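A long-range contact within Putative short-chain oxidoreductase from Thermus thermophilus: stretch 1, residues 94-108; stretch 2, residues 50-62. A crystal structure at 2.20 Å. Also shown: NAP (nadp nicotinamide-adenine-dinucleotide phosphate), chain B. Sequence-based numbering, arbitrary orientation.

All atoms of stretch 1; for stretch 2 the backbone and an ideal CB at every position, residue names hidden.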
ATOM      1  N   LEU A  94      -4.991  -4.857  -3.194  1.00 23.00           N
ATOM      2  CA  LEU A  94      -4.367  -4.910  -1.877  1.00 23.55           C
ATOM      3  C   LEU A  94      -4.528  -6.298  -1.256  1.00 19.59           C
ATOM      4  O   LEU A  94      -3.615  -6.807  -0.608  1.00 20.08           O
ATOM      5  CB  LEU A  94      -4.975  -3.849  -0.949  1.00 20.59           C
ATOM      6  CG  LEU A  94      -4.401  -2.426  -1.043  1.00 23.75           C
ATOM      7  CD1 LEU A  94      -2.963  -2.437  -0.558  1.00 25.82           C
ATOM      8  CD2 LEU A  94      -4.456  -1.912  -2.473  1.00 41.57           C
ATOM      9  N   ALA A  95      -5.691  -6.905  -1.454  1.00 13.52           N
ATOM     10  CA  ALA A  95      -5.944  -8.234  -0.911  1.00 23.70           C
ATOM     11  C   ALA A  95      -5.021  -9.264  -1.566  1.00 19.26           C
ATOM     12  O   ALA A  95      -4.361 -10.046  -0.884  1.00 15.21           O
ATOM     13  CB  ALA A  95      -7.402  -8.625  -1.140  1.00 17.73           C
ATOM     14  N   ALA A  96      -4.969  -9.244  -2.895  1.00 20.16           N
ATOM     15  CA  ALA A  96      -4.146 -10.190  -3.639  1.00 23.02           C
ATOM     16  C   ALA A  96      -2.650 -10.041  -3.388  1.00 22.37           C
ATOM     17  O   ALA A  96      -1.960 -11.038  -3.171  1.00 22.02           O
ATOM     18  CB  ALA A  96      -4.435 -10.074  -5.134  1.00 14.98           C
ATOM     19  N   HIS A  97      -2.150  -8.807  -3.405  1.00 13.20           N
ATOM     20  CA  HIS A  97      -0.717  -8.574  -3.203  1.00 18.62           C
ATOM     21  C   HIS A  97      -0.217  -8.430  -1.769  1.00 19.02           C
ATOM     22  O   HIS A  97       0.802  -9.022  -1.407  1.00 20.02           O
ATOM     23  CB  HIS A  97      -0.254  -7.333  -3.970  1.00 15.52           C
ATOM     24  CG  HIS A  97      -0.414  -7.436  -5.451  1.00 16.29           C
ATOM     25  ND1 HIS A  97      -1.609  -7.186  -6.090  1.00 23.22           N
ATOM     26  CD2 HIS A  97       0.479  -7.731  -6.425  1.00  9.54           C
ATOM     27  CE1 HIS A  97      -1.444  -7.317  -7.395  1.00 17.57           C
ATOM     28  NE2 HIS A  97      -0.185  -7.646  -7.624  1.00 18.22           N
ATOM     29  N   LEU A  98      -0.925  -7.643  -0.961  1.00 17.91           N
ATOM     30  CA  LEU A  98      -0.500  -7.378   0.411  1.00 13.92           C
ATOM     31  C   LEU A  98      -1.036  -8.294   1.502  1.00 14.60           C
ATOM     32  O   LEU A  98      -0.263  -8.807   2.314  1.00 13.71           O
ATOM     33  CB  LEU A  98      -0.826  -5.921   0.778  1.00 23.50           C
ATOM     34  CG  LEU A  98      -0.473  -5.458   2.197  1.00 26.79           C
ATOM     35  CD1 LEU A  98       1.039  -5.487   2.379  1.00 24.88           C
ATOM     36  CD2 LEU A  98      -1.011  -4.048   2.433  1.00 27.00           C
ATOM     37  N   LEU A  99      -2.350  -8.490   1.543  1.00  9.22           N
ATOM     38  CA  LEU A  99      -2.930  -9.332   2.574  1.00 16.45           C
ATOM     39  C   LEU A  99      -2.433 -10.774   2.476  1.00 19.12           C
ATOM     40  O   LEU A  99      -2.156 -11.400   3.496  1.00 21.43           O
ATOM     41  CB  LEU A  99      -4.460  -9.279   2.514  1.00 14.60           C
ATOM     42  CG  LEU A  99      -5.083  -7.894   2.761  1.00 31.87           C
ATOM     43  CD1 LEU A  99      -6.587  -8.046   2.902  1.00 23.59           C
ATOM     44  CD2 LEU A  99      -4.510  -7.260   4.026  1.00 23.02           C
ATOM     45  N   THR A 100      -2.313 -11.300   1.260  1.00 15.16           N
ATOM     46  CA  THR A 100      -1.827 -12.670   1.103  1.00 19.86           C
ATOM     47  C   THR A 100      -0.433 -12.776   1.718  1.00  8.54           C
ATOM     48  O   THR A 100      -0.148 -13.704   2.466  1.00 16.19           O
ATOM     49  CB  THR A 100      -1.739 -13.091  -0.383  1.00 16.99           C
ATOM     50  OG1 THR A 100      -0.830 -12.225  -1.077  1.00 15.24           O
ATOM     51  CG2 THR A 100      -3.116 -13.035  -1.040  1.00 20.96           C
ATOM     52  N   ALA A 101       0.418 -11.804   1.402  1.00 13.54           N
ATOM     53  CA  ALA A 101       1.793 -11.759   1.898  1.00 13.25           C
ATOM     54  C   ALA A 101       1.856 -11.567   3.408  1.00 17.51           C
ATOM     55  O   ALA A 101       2.636 -12.228   4.093  1.00 16.39           O
ATOM     56  CB  ALA A 101       2.557 -10.632   1.204  1.00 14.22           C
ATOM     57  N   ALA A 102       1.029 -10.658   3.921  1.00 19.36           N
ATOM     58  CA  ALA A 102       0.998 -10.375   5.351  1.00 15.75           C
ATOM     59  C   ALA A 102       0.514 -11.593   6.145  1.00 16.12           C
ATOM     60  O   ALA A 102       1.103 -11.945   7.163  1.00 16.74           O
ATOM     61  CB  ALA A 102       0.095  -9.159   5.629  1.00 15.03           C
ATOM     62  N   PHE A 103      -0.554 -12.241   5.687  1.00 16.28           N
ATOM     63  CA  PHE A 103      -1.052 -13.416   6.401  1.00 18.52           C
ATOM     64  C   PHE A 103      -0.038 -14.564   6.339  1.00 18.75           C
ATOM     65  O   PHE A 103       0.200 -15.248   7.332  1.00 17.49           O
ATOM     66  CB  PHE A 103      -2.405 -13.873   5.833  1.00 17.88           C
ATOM     67  CG  PHE A 103      -3.518 -12.870   6.019  1.00 23.61           C
ATOM     68  CD1 PHE A 103      -3.465 -11.928   7.045  1.00 20.75           C
ATOM     69  CD2 PHE A 103      -4.628 -12.883   5.179  1.00 15.10           C
ATOM     70  CE1 PHE A 103      -4.504 -11.011   7.229  1.00 29.57           C
ATOM     71  CE2 PHE A 103      -5.672 -11.971   5.355  1.00 26.04           C
ATOM     72  CZ  PHE A 103      -5.608 -11.033   6.383  1.00 19.30           C
ATOM     73  N   VAL A 104       0.567 -14.768   5.175  1.00 17.64           N
ATOM     74  CA  VAL A 104       1.559 -15.826   5.025  1.00 18.14           C
ATOM     75  C   VAL A 104       2.771 -15.570   5.927  1.00 17.18           C
ATOM     76  O   VAL A 104       3.209 -16.457   6.656  1.00 20.10           O
ATOM     77  CB  VAL A 104       2.040 -15.939   3.553  1.00 16.31           C
ATOM     78  CG1 VAL A 104       3.325 -16.759   3.478  1.00 19.42           C
ATOM     79  CG2 VAL A 104       0.953 -16.596   2.707  1.00 13.55           C
ATOM     80  N   LEU A 105       3.293 -14.347   5.883  1.00 17.37           N
ATOM     81  CA  LEU A 105       4.459 -13.980   6.674  1.00 21.28           C
ATOM     82  C   LEU A 105       4.216 -14.057   8.180  1.00 26.84           C
ATOM     83  O   LEU A 105       5.125 -14.361   8.950  1.00 20.47           O
ATOM     84  CB  LEU A 105       4.920 -12.569   6.294  1.00 20.30           C
ATOM     85  CG  LEU A 105       6.219 -12.080   6.935  1.00 24.42           C
ATOM     86  CD1 LEU A 105       7.349 -13.061   6.620  1.00 24.62           C
ATOM     87  CD2 LEU A 105       6.555 -10.688   6.420  1.00 27.63           C
ATOM     88  N   LYS A 106       2.989 -13.783   8.599  1.00 23.48           N
ATOM     89  CA  LYS A 106       2.663 -13.821  10.014  1.00 17.40           C
ATOM     90  C   LYS A 106       2.618 -15.232  10.593  1.00 18.44           C
ATOM     91  O   LYS A 106       3.083 -15.462  11.705  1.00 19.67           O
ATOM     92  CB  LYS A 106       1.309 -13.149  10.263  1.00 19.82           C
ATOM     93  CG  LYS A 106       0.819 -13.267  11.708  1.00 20.35           C
ATOM     94  CD  LYS A 106      -0.558 -12.630  11.890  1.00 30.50           C
ATOM     95  CE  LYS A 106      -1.032 -12.728  13.335  1.00 34.90           C
ATOM     96  NZ  LYS A 106      -2.424 -12.227  13.499  1.00 45.60           N
ATOM     97  N   HIS A 107       2.054 -16.170   9.839  1.00 12.22           N
ATOM     98  CA  HIS A 107       1.912 -17.542  10.313  1.00 17.40           C
ATOM     99  C   HIS A 107       2.976 -18.542   9.868  1.00 22.15           C
ATOM    100  O   HIS A 107       2.984 -19.685  10.317  1.00 22.52           O
ATOM    101  CB  HIS A 107       0.532 -18.054   9.909  1.00 17.66           C
ATOM    102  CG  HIS A 107      -0.588 -17.231  10.460  1.00 17.28           C
ATOM    103  ND1 HIS A 107      -0.977 -17.297  11.780  1.00 23.68           N
ATOM    104  CD2 HIS A 107      -1.372 -16.290   9.883  1.00 17.32           C
ATOM    105  CE1 HIS A 107      -1.954 -16.432  11.993  1.00 17.91           C
ATOM    106  NE2 HIS A 107      -2.211 -15.809  10.858  1.00 20.61           N
ATOM    107  N   ALA A 108       3.881 -18.119   8.997  1.00 16.86           N
ATOM    108  CA  ALA A 108       4.915 -19.025   8.513  1.00 19.83           C
ATOM    109  C   ALA A 108       5.890 -19.507   9.589  1.00 18.47           C
ATOM    110  O   ALA A 108       6.270 -18.764  10.496  1.00 20.25           O
ATOM    111  CB  ALA A 108       5.691 -18.361   7.379  1.00 17.91           C
ATOM    112  N   UNK A  50      -6.996 -19.960  -0.356  1.00 19.63           N
ATOM    113  CA  UNK A  50      -7.217 -18.563  -0.726  1.00 15.13           C
ATOM    114  C   UNK A  50      -6.442 -17.827   0.358  1.00 19.91           C
ATOM    115  O   UNK A  50      -6.924 -17.693   1.481  1.00 18.39           O
ATOM    116  CB  UNK A  50      -8.694 -18.169  -0.792  1.00 15.13           C
ATOM    117  N   UNK A  51      -5.243 -17.354   0.029  1.00 17.05           N
ATOM    118  CA  UNK A  51      -4.403 -16.690   1.016  1.00 12.35           C
ATOM    119  C   UNK A  51      -4.885 -15.321   1.495  1.00 20.34           C
ATOM    120  O   UNK A  51      -4.270 -14.717   2.376  1.00 21.74           O
ATOM    121  CB  UNK A  51      -2.997 -16.534   0.434  1.00 12.35           C
ATOM    122  N   UNK A  52      -5.983 -14.834   0.924  1.00 16.33           N
ATOM    123  CA  UNK A  52      -6.545 -13.553   1.338  1.00 19.86           C
ATOM    124  C   UNK A  52      -7.424 -13.838   2.554  1.00 24.04           C
ATOM    125  O   UNK A  52      -7.879 -12.926   3.237  1.00 24.76           O
ATOM    126  CB  UNK A  52      -7.334 -12.884   0.211  1.00 19.86           C
ATOM    127  N   UNK A  53      -7.660 -15.123   2.806  1.00 26.88           N
ATOM    128  CA  UNK A  53      -8.442 -15.562   3.959  1.00 23.95           C
ATOM    129  C   UNK A  53      -7.398 -15.995   4.986  1.00 26.71           C
ATOM    130  O   UNK A  53      -6.787 -17.059   4.850  1.00 24.66           O
ATOM    131  CB  UNK A  53      -9.424 -16.684   3.614  1.00 23.95           C
ATOM    132  N   UNK A  54      -7.191 -15.172   6.008  1.00 23.97           N
ATOM    133  CA  UNK A  54      -6.184 -15.471   7.016  1.00 26.76           C
ATOM    134  C   UNK A  54      -6.251 -16.858   7.653  1.00 27.44           C
ATOM    135  O   UNK A  54      -5.212 -17.454   7.932  1.00 23.80           O
ATOM    136  CB  UNK A  54      -6.285 -14.424   8.127  1.00 26.76           C
ATOM    137  N   UNK A  55      -7.453 -17.377   7.884  1.00 26.62           N
ATOM    138  CA  UNK A  55      -7.572 -18.699   8.491  1.00 25.88           C
ATOM    139  C   UNK A  55      -7.022 -19.774   7.556  1.00 25.10           C
ATOM    140  O   UNK A  55      -6.443 -20.761   8.005  1.00 18.91           O
ATOM    141  CB  UNK A  55      -9.031 -18.997   8.842  1.00 25.88           C
ATOM    142  N   UNK A  56      -7.207 -19.589   6.255  1.00 21.19           N
ATOM    143  CA  UNK A  56      -6.695 -20.559   5.297  1.00 26.92           C
ATOM    144  C   UNK A  56      -5.178 -20.430   5.207  1.00 23.66           C
ATOM    145  O   UNK A  56      -4.466 -21.429   5.097  1.00 20.99           O
ATOM    146  CB  UNK A  56      -7.339 -20.362   3.923  1.00 26.92           C
ATOM    147  N   UNK A  57      -4.684 -19.197   5.261  1.00 17.31           N
ATOM    148  CA  UNK A  57      -3.244 -18.975   5.206  1.00 22.04           C
ATOM    149  C   UNK A  57      -2.607 -19.625   6.430  1.00 21.31           C
ATOM    150  O   UNK A  57      -1.597 -20.321   6.321  1.00 23.21           O
ATOM    151  CB  UNK A  57      -2.915 -17.482   5.142  1.00 22.04           C
ATOM    152  N   UNK A  58      -3.213 -19.402   7.592  1.00 21.66           N
ATOM    153  CA  UNK A  58      -2.715 -19.964   8.843  1.00 19.12           C
ATOM    154  C   UNK A  58      -2.662 -21.489   8.832  1.00 24.18           C
ATOM    155  O   UNK A  58      -1.689 -22.087   9.293  1.00 21.20           O
ATOM    156  CB  UNK A  58      -3.591 -19.492  10.005  1.00 19.12           C
ATOM    157  N   UNK A  59      -3.716 -22.119   8.322  1.00 18.16           N
ATOM    158  CA  UNK A  59      -3.758 -23.576   8.265  1.00 20.11           C
ATOM    159  C   UNK A  59      -2.706 -24.117   7.286  1.00 20.66           C
ATOM    160  O   UNK A  59      -2.154 -25.192   7.503  1.00 20.45           O
ATOM    161  CB  UNK A  59      -5.155 -24.049   7.858  1.00 20.11           C
ATOM    162  N   UNK A  60      -2.442 -23.377   6.209  1.00 19.48           N
ATOM    163  CA  UNK A  60      -1.448 -23.796   5.222  1.00 18.64           C
ATOM    164  C   UNK A  60      -0.053 -23.799   5.837  1.00 23.19           C
ATOM    165  O   UNK A  60       0.676 -24.789   5.734  1.00 19.01           O
ATOM    166  CB  UNK A  60      -1.486 -22.879   3.997  1.00 18.64           C
ATOM    167  N   UNK A  61       0.313 -22.689   6.476  1.00 20.92           N
ATOM    168  CA  UNK A  61       1.628 -22.558   7.096  1.00 21.84           C
ATOM    169  C   UNK A  61       1.867 -23.493   8.279  1.00 25.86           C
ATOM    170  O   UNK A  61       2.987 -23.966   8.476  1.00 25.33           O
ATOM    171  CB  UNK A  61       1.824 -21.113   7.558  1.00 21.84           C
ATOM    172  N   UNK A  62       0.834 -23.763   9.072  1.00 18.25           N
ATOM    173  CA  UNK A  62       1.006 -24.668  10.204  1.00 19.71           C
ATOM    174  C   UNK A  62       1.248 -26.079   9.675  1.00 25.35           C
ATOM    175  O   UNK A  62       2.018 -26.852  10.250  1.00 22.42           O
ATOM    176  CB  UNK A  62      -0.213 -24.633  11.128  1.00 19.71           C
TER
HETATM  177  PA  NAP B 500       0.017 -15.087 -12.518  1.00 17.20           P
HETATM  178  O1A NAP B 500      -1.425 -14.428 -12.795  1.00 15.17           O
HETATM  179  O2A NAP B 500       0.485 -15.941 -13.632  1.00 15.79           O
HETATM  180  O5B NAP B 500      -0.139 -15.914 -11.148  1.00 18.56           O
HETATM  181  C5B NAP B 500      -0.730 -15.302 -10.000  1.00 15.52           C
HETATM  182  C4B NAP B 500      -0.784 -16.296  -8.841  1.00 20.89           C
HETATM  183  O4B NAP B 500      -1.368 -15.631  -7.707  1.00 20.90           O
HETATM  184  C3B NAP B 500      -1.702 -17.471  -9.192  1.00 20.66           C
HETATM  185  O3B NAP B 500      -1.133 -18.692  -8.711  1.00 24.78           O
HETATM  186  C2B NAP B 500      -2.969 -17.143  -8.404  1.00 19.79           C
HETATM  187  O2B NAP B 500      -3.627 -18.357  -8.033  1.00 21.54           O
HETATM  188  C1B NAP B 500      -2.309 -16.562  -7.154  1.00 17.35           C
HETATM  189  N9A NAP B 500      -3.313 -15.865  -6.320  1.00 23.60           N
HETATM  190  C8A NAP B 500      -3.991 -14.774  -6.668  1.00 19.38           C
HETATM  191  N7A NAP B 500      -4.830 -14.442  -5.690  1.00 21.90           N
HETATM  192  C5A NAP B 500      -4.685 -15.329  -4.711  1.00 15.59           C
HETATM  193  C6A NAP B 500      -5.291 -15.512  -3.474  1.00 24.31           C
HETATM  194  N6A NAP B 500      -6.232 -14.671  -3.054  1.00 15.51           N
HETATM  195  N1A NAP B 500      -4.914 -16.551  -2.715  1.00 20.22           N
HETATM  196  C2A NAP B 500      -3.982 -17.393  -3.127  1.00 22.83           C
HETATM  197  N3A NAP B 500      -3.386 -17.251  -4.297  1.00 12.63           N
HETATM  198  C4A NAP B 500      -3.715 -16.237  -5.108  1.00 20.19           C
HETATM  199  O3  NAP B 500       0.991 -13.845 -12.193  1.00 16.51           O
HETATM  200  PN  NAP B 500       2.597 -13.948 -12.264  1.00 19.25           P
HETATM  201  O1N NAP B 500       3.071 -13.286 -13.501  1.00 18.87           O
HETATM  202  O2N NAP B 500       3.030 -15.337 -11.994  1.00 19.76           O
HETATM  203  O5D NAP B 500       3.067 -13.016 -11.037  1.00 18.99           O
HETATM  204  C5D NAP B 500       3.617 -13.590  -9.849  1.00 18.84           C
HETATM  205  C4D NAP B 500       4.126 -12.506  -8.893  1.00 15.42           C
HETATM  206  O4D NAP B 500       5.110 -11.739  -9.615  1.00 17.45           O
HETATM  207  C3D NAP B 500       3.004 -11.529  -8.533  1.00 17.59           C
HETATM  208  O3D NAP B 500       3.262 -10.889  -7.280  1.00 19.98           O
HETATM  209  C2D NAP B 500       3.117 -10.516  -9.669  1.00 18.43           C
HETATM  210  O2D NAP B 500       2.542  -9.258  -9.307  1.00 18.66           O
HETATM  211  C1D NAP B 500       4.639 -10.382  -9.696  1.00 15.66           C
HETATM  212  N1N NAP B 500       5.140  -9.679 -10.897  1.00 18.11           N
HETATM  213  C2N NAP B 500       4.773 -10.121 -12.175  1.00 16.99           C
HETATM  214  C3N NAP B 500       5.243  -9.453 -13.299  1.00 20.84           C
HETATM  215  C7N NAP B 500       4.849  -9.938 -14.696  1.00 26.68           C
HETATM  216  O7N NAP B 500       5.100  -9.265 -15.695  1.00 22.87           O
HETATM  217  N7N NAP B 500       4.222 -11.111 -14.726  1.00 13.22           N
HETATM  218  C4N NAP B 500       6.075  -8.348 -13.156  1.00 25.48           C
HETATM  219  C5N NAP B 500       6.444  -7.906 -11.890  1.00 28.51           C
HETATM  220  C6N NAP B 500       5.979  -8.566 -10.759  1.00 23.26           C
HETATM  221  P2B NAP B 500      -4.766 -19.026  -8.955  1.00 34.07           P
HETATM  222  O1X NAP B 500      -4.317 -18.845 -10.490  1.00 30.57           O
HETATM  223  O2X NAP B 500      -4.685 -20.602  -8.634  1.00 29.87           O
HETATM  224  O3X NAP B 500      -6.109 -18.462  -8.691  1.00 35.27           O

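Position 50 lies beyond the reach of stretch 1, but the adenine amino group of the dinucleotide is close by and invites an acceptor. The residue is Asp50: NAP N6A donates to Asp50 OD1 (3.0 Å), which also accepts from the backbone N of position 52 (2.9 Å), bracing the type I turn.

At 51 the CA-to-CB bond points toward the helix, with the ideal CB 3.8 Å from Thr100 CB and Val104 CG2 a little farther on. An aliphatic residue with some length suits it. Leu51 sets CD1 3.8 Å from Val104 CG2. Its backbone works as well, bringing O to 3.4 Å from Thr100 CA in a CA-H...O contact, while N donates to NAP N1A (2.9 Å).

Position 52 points sideways, its ideal CB 4.3 Å from Ala95 O and 4.4 Å from Thr100 CG2, with the adenine near too. A small side chain fits such modest space; Ala52 is found.

Position 53 points away and stands right before a helix, where Asp, Asn, Ser or Thr can cap free amides. Asp53 does so: Asp53 OD1 accepts from N of position 56 (3.2 Å) and, weakly, from N of position 55 (3.0 Å).

At 54 the ideal CB sits 3.7 Å from Phe103 CD2, over the ring, and beyond wait His107 NE2 and the amine of Lys106. Gln could accept from the imidazole, but an acid that reaches past the ring also answers the charge. Glu54, extended with chi1 and chi2 both t, lays CB 3.5 Å from the Phe103 ring centroid in a CH-pi contact. His107 NE2 donates to Glu54 OE2 at 2.9 Å; Lys106 NZ makes a salt bridge to the same OE2 at 3.3 Å, its hydrogen bond weak.

Positions 55 and 56 meet nothing of stretch 1, so polar or apolar residues would serve; they are Leu55 and Glu56, whose OE1 accepts from Asp50 N (3.1 Å).

At 57 the ideal CB already lies 3.7 Å from Phe103 CB, favouring a small residue. Ala57 makes just that apolar contact.

Position 58 lies over the His107 ring, calling for a methylene. Lys58 CB is 3.8 Å from that ring's centroid, a CH-pi contact, and the extended chain leads its end away.

Positions 59 and 60 have nothing of stretch 1 near their ideal CB, so this contact sets no preference; they are Ala59 and Leu60.

Position 61 points toward the helix end, its ideal CB 3.3 Å from His107 O. A branched aliphatic could spread there; Leu61 reaches Ala108 CB with CD1 (3.5 Å) and Val104 CG1 with CD2 (4.2 Å).

Position 62 tolerates much; it is Glu62.

Stretch 2 (50-62) DLADELEAKALLE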
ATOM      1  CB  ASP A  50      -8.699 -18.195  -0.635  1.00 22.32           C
ATOM      2  CG  ASP A  50      -8.952 -16.717  -0.916  1.00 25.65           C
ATOM      3  OD1 ASP A  50      -7.981 -15.921  -0.935  1.00 22.28           O
ATOM      4  OD2 ASP A  50     -10.129 -16.350  -1.109  1.00 27.62           O
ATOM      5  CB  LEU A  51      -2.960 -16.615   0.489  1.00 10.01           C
ATOM      6  CG  LEU A  51      -2.371 -18.013   0.210  1.00 14.42           C
ATOM      7  CD1 LEU A  51      -0.959 -17.904  -0.331  1.00 15.15           C
ATOM      8  CD2 LEU A  51      -2.375 -18.832   1.500  1.00 17.22           C
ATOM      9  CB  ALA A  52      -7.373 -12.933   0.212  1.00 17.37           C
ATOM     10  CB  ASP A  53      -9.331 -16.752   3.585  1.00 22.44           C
ATOM     11  CG  ASP A  53     -10.211 -17.214   4.740  1.00 37.73           C
ATOM     12  OD1 ASP A  53      -9.677 -17.535   5.821  1.00 36.44           O
ATOM     13  OD2 ASP A  53     -11.445 -17.263   4.559  1.00 48.95           O
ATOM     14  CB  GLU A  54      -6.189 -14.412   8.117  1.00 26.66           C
ATOM     15  CG  GLU A  54      -5.155 -14.701   9.192  1.00 27.73           C
ATOM     16  CD  GLU A  54      -5.073 -13.618  10.237  1.00 37.24           C
ATOM     17  OE1 GLU A  54      -6.036 -12.831  10.353  1.00 32.92           O
ATOM     18  OE2 GLU A  54      -4.048 -13.566  10.948  1.00 34.07           O
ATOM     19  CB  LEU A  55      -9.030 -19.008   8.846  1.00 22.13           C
ATOM     20  CG  LEU A  55      -9.691 -18.103   9.890  1.00 34.10           C
ATOM     21  CD1 LEU A  55     -11.136 -18.542  10.099  1.00 39.99           C
ATOM     22  CD2 LEU A  55      -8.921 -18.169  11.203  1.00 32.75           C
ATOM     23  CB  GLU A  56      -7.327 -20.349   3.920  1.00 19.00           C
ATOM     24  CG  GLU A  56      -8.786 -20.763   3.855  1.00 30.19           C
ATOM     25  CD  GLU A  56      -9.306 -20.802   2.437  1.00 29.91           C
ATOM     26  OE1 GLU A  56      -8.719 -21.533   1.613  1.00 27.97           O
ATOM     27  OE2 GLU A  56     -10.296 -20.104   2.143  1.00 38.26           O
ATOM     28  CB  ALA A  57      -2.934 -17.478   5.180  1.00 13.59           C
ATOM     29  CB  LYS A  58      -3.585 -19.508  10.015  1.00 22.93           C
ATOM     30  CG  LYS A  58      -3.204 -20.154  11.336  1.00 25.05           C
ATOM     31  CD  LYS A  58      -4.068 -19.658  12.483  1.00 33.53           C
ATOM     32  CE  LYS A  58      -3.666 -20.339  13.783  1.00 32.65           C
ATOM     33  NZ  LYS A  58      -4.431 -19.827  14.951  1.00 54.75           N
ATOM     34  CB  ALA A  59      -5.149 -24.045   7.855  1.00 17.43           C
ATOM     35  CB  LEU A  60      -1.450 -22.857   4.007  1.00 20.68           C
ATOM     36  CG  LEU A  60      -0.246 -22.973   3.059  1.00 23.31           C
ATOM     37  CD1 LEU A  60      -0.231 -24.357   2.413  1.00 14.63           C
ATOM     38  CD2 LEU A  60      -0.306 -21.875   1.988  1.00 15.19           C
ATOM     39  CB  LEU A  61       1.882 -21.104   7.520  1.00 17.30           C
ATOM     40  CG  LEU A  61       2.352 -20.134   6.425  1.00 26.82           C
ATOM     41  CD1 LEU A  61       3.612 -20.688   5.761  1.00 23.51           C
ATOM     42  CD2 LEU A  61       1.265 -19.938   5.386  1.00 25.17           C
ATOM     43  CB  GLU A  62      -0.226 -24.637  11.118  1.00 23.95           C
ATOM     44  CG  GLU A  62      -0.524 -23.245  11.658  1.00 38.18           C
ATOM     45  CD  GLU A  62      -1.516 -23.237  12.805  1.00 46.72           C
ATOM     46  OE1 GLU A  62      -2.597 -23.850  12.673  1.00 36.47           O
ATOM     47  OE2 GLU A  62      -1.213 -22.602  13.839  1.00 48.50           O
TER
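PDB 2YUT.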